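Local coordinates for protein chitinase (Paenibacillus sp. FPU-7, PDB 5GZT) that probably catalyses the random endo-hydrolysis of beta-1,4 linkages between N-acetylglucosamine units in chitin and chitodextrins, at residues T494-A499 and N505-V510. Sequence-based numbering, arbitrary orientation.
Sequences TSHHTA and NNQLSV
Ala-499 and Ser-509 mark where the backbones of 494-499 and 505-510 come closest, their CA atoms 5.0 Å apart, whereas Ser-495 and Gln-507 stand at 7.2 Å between CA atoms. One direct hydrogen bond joins the segments, from Val-510 N to Ala-499 O at 2.8 Å, and its N-H...O angle of 168° shows it to be nearly straight. Toward Ser-495 and Gln-507, where the backbones diverge, a water links three backbone groups: it donates to His-496 O and Leu-508 O and accepts from Ala-499 N. Gln-507 fills the wider part: with CG anti to the backbone N (chi1 -171°), Gln-507 CG comes 3.4 Å from Ser-495 OG. The amide then meets the His-496 ring at its edge, Gln-507 OE1 3.7 Å from His-496 CD2 and the two planes 80° apart, while Gln-507 NE2 packs 3.6 Å from Ala-499 CB. Bonds from Gln-507 NE2 to Leu-508 O and Tyr-501 O, and from Ala-503 N to Gln-507 OE1, fix the amide's rotation. Replacing Gln-507 by an alanine would probably leave the backbone groups of Tyr-501 and Ala-503 without these mates and open a gap beside His-496, whose NE2 bonds Asp-582. Ser-509 OG bonds Ser-502 OG and caps Ser-512 N, making Ser-509 the N-cap of helix 510-519. The arrangement belongs to a beta-alpha loop of the family 18 TIM barrel, running from strand 478-481 to that helix.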
loop_
_atom_site.group_PDB
_atom_site.type_symbol
_atom_site.label_atom_id
_atom_site.label_comp_id
_atom_site.label_asym_id
_atom_site.label_seq_id
_atom_site.Cartn_x
_atom_site.Cartn_y
_atom_site.Cartn_z
ATOM N N THR B 494 21.989 -0.377 -21.935
ATOM C CA THR B 494 21.074 -1.020 -21.029
ATOM C C THR B 494 21.355 -0.642 -19.571
ATOM O O THR B 494 22.516 -0.379 -19.164
ATOM C CB THR B 494 21.105 -2.549 -21.174
ATOM O OG1 THR B 494 22.400 -3.030 -20.810
ATOM C CG2 THR B 494 20.812 -3.021 -22.587
ATOM N N SER B 495 20.302 -0.619 -18.771
ATOM C CA SER B 495 20.456 -0.510 -17.343
ATOM C C SER B 495 19.213 -0.980 -16.648
ATOM O O SER B 495 18.340 -1.589 -17.240
ATOM C CB SER B 495 20.831 0.952 -16.944
ATOM O OG SER B 495 21.330 1.003 -15.590
ATOM N N HIS B 496 19.147 -0.783 -15.349
ATOM C CA HIS B 496 17.977 -1.168 -14.519
ATOM C C HIS B 496 16.978 -0.090 -14.528
ATOM O O HIS B 496 17.344 1.107 -14.424
ATOM C CB HIS B 496 18.390 -1.406 -13.056
ATOM C CG HIS B 496 19.478 -2.408 -12.906
ATOM N ND1 HIS B 496 19.324 -3.731 -13.282
ATOM C CD2 HIS B 496 20.753 -2.289 -12.473
ATOM C CE1 HIS B 496 20.474 -4.369 -13.121
ATOM N NE2 HIS B 496 21.352 -3.525 -12.592
ATOM N N HIS B 497 15.698 -0.431 -14.665
ATOM C CA HIS B 497 14.618 0.574 -14.667
ATOM C C HIS B 497 14.000 0.868 -13.308
ATOM O O HIS B 497 13.318 1.913 -13.169
ATOM C CB HIS B 497 13.542 0.227 -15.737
ATOM C CG HIS B 497 12.278 -0.389 -15.245
ATOM N ND1 HIS B 497 12.013 -1.749 -15.312
ATOM C CD2 HIS B 497 11.133 0.189 -14.834
ATOM C CE1 HIS B 497 10.790 -1.980 -14.880
ATOM N NE2 HIS B 497 10.226 -0.809 -14.617
ATOM N N THR B 498 14.182 -0.034 -12.337
ATOM C CA THR B 498 13.487 0.106 -11.080
ATOM C C THR B 498 14.356 -0.444 -9.926
ATOM O O THR B 498 13.873 -0.928 -8.936
ATOM C CB THR B 498 12.053 -0.429 -11.117
ATOM O OG1 THR B 498 11.321 0.004 -9.926
ATOM C CG2 THR B 498 12.011 -1.968 -11.226
ATOM N N ALA B 499 15.665 -0.270 -10.056
ATOM C CA ALA B 499 16.566 -0.818 -9.025
ATOM C C ALA B 499 16.526 -0.110 -7.693
ATOM O O ALA B 499 16.273 1.100 -7.651
ATOM C CB ALA B 499 17.971 -0.784 -9.550
ATOM N N ASN B 505 27.633 5.162 -11.471
ATOM C CA ASN B 505 27.408 6.582 -11.175
ATOM C C ASN B 505 26.253 7.226 -11.868
ATOM O O ASN B 505 25.562 8.051 -11.269
ATOM C CB ASN B 505 28.685 7.388 -11.462
ATOM C CG ASN B 505 29.823 7.090 -10.468
ATOM O OD1 ASN B 505 29.638 6.562 -9.331
ATOM N ND2 ASN B 505 31.011 7.457 -10.894
ATOM N N ASN B 506 25.976 6.811 -13.082
ATOM C CA ASN B 506 24.851 7.372 -13.832
ATOM C C ASN B 506 23.547 6.536 -13.751
ATOM O O ASN B 506 22.528 6.872 -14.419
ATOM C CB ASN B 506 25.326 7.507 -15.283
ATOM C CG ASN B 506 26.498 8.497 -15.394
ATOM O OD1 ASN B 506 26.564 9.482 -14.627
ATOM N ND2 ASN B 506 27.451 8.219 -16.295
ATOM N N GLN B 507 23.541 5.484 -12.946
ATOM C CA GLN B 507 22.314 4.699 -12.785
ATOM C C GLN B 507 21.479 5.260 -11.669
ATOM O O GLN B 507 21.853 5.225 -10.490
ATOM C CB GLN B 507 22.667 3.251 -12.451
ATOM C CG GLN B 507 21.483 2.311 -12.479
ATOM C CD GLN B 507 21.575 1.347 -11.329
ATOM O OE1 GLN B 507 22.571 0.686 -11.181
ATOM N NE2 GLN B 507 20.639 1.392 -10.449
ATOM N N LEU B 508 20.265 5.687 -12.005
ATOM C CA LEU B 508 19.284 6.074 -11.038
ATOM C C LEU B 508 18.650 4.862 -10.353
ATOM O O LEU B 508 18.588 3.782 -10.940
ATOM C CB LEU B 508 18.190 6.878 -11.756
ATOM C CG LEU B 508 18.262 8.380 -12.017
ATOM C CD1 LEU B 508 19.661 8.945 -11.888
ATOM C CD2 LEU B 508 17.513 8.791 -13.279
ATOM N N SER B 509 18.045 5.109 -9.199
ATOM C CA SER B 509 17.547 4.071 -8.379
ATOM C C SER B 509 16.489 4.627 -7.455
ATOM O O SER B 509 16.297 5.875 -7.413
ATOM C CB SER B 509 18.708 3.520 -7.591
ATOM O OG SER B 509 19.368 4.486 -6.770
ATOM N N VAL B 510 15.822 3.733 -6.695
ATOM C CA VAL B 510 15.030 4.098 -5.556
ATOM C C VAL B 510 15.932 4.964 -4.624
ATOM O O VAL B 510 15.537 6.003 -4.161
ATOM C CB VAL B 510 14.557 2.887 -4.787
ATOM C CG1 VAL B 510 13.963 3.233 -3.439
ATOM C CG2 VAL B 510 13.533 2.106 -5.605
HETATM O O HOH W 1 16.859 1.816 -11.712
#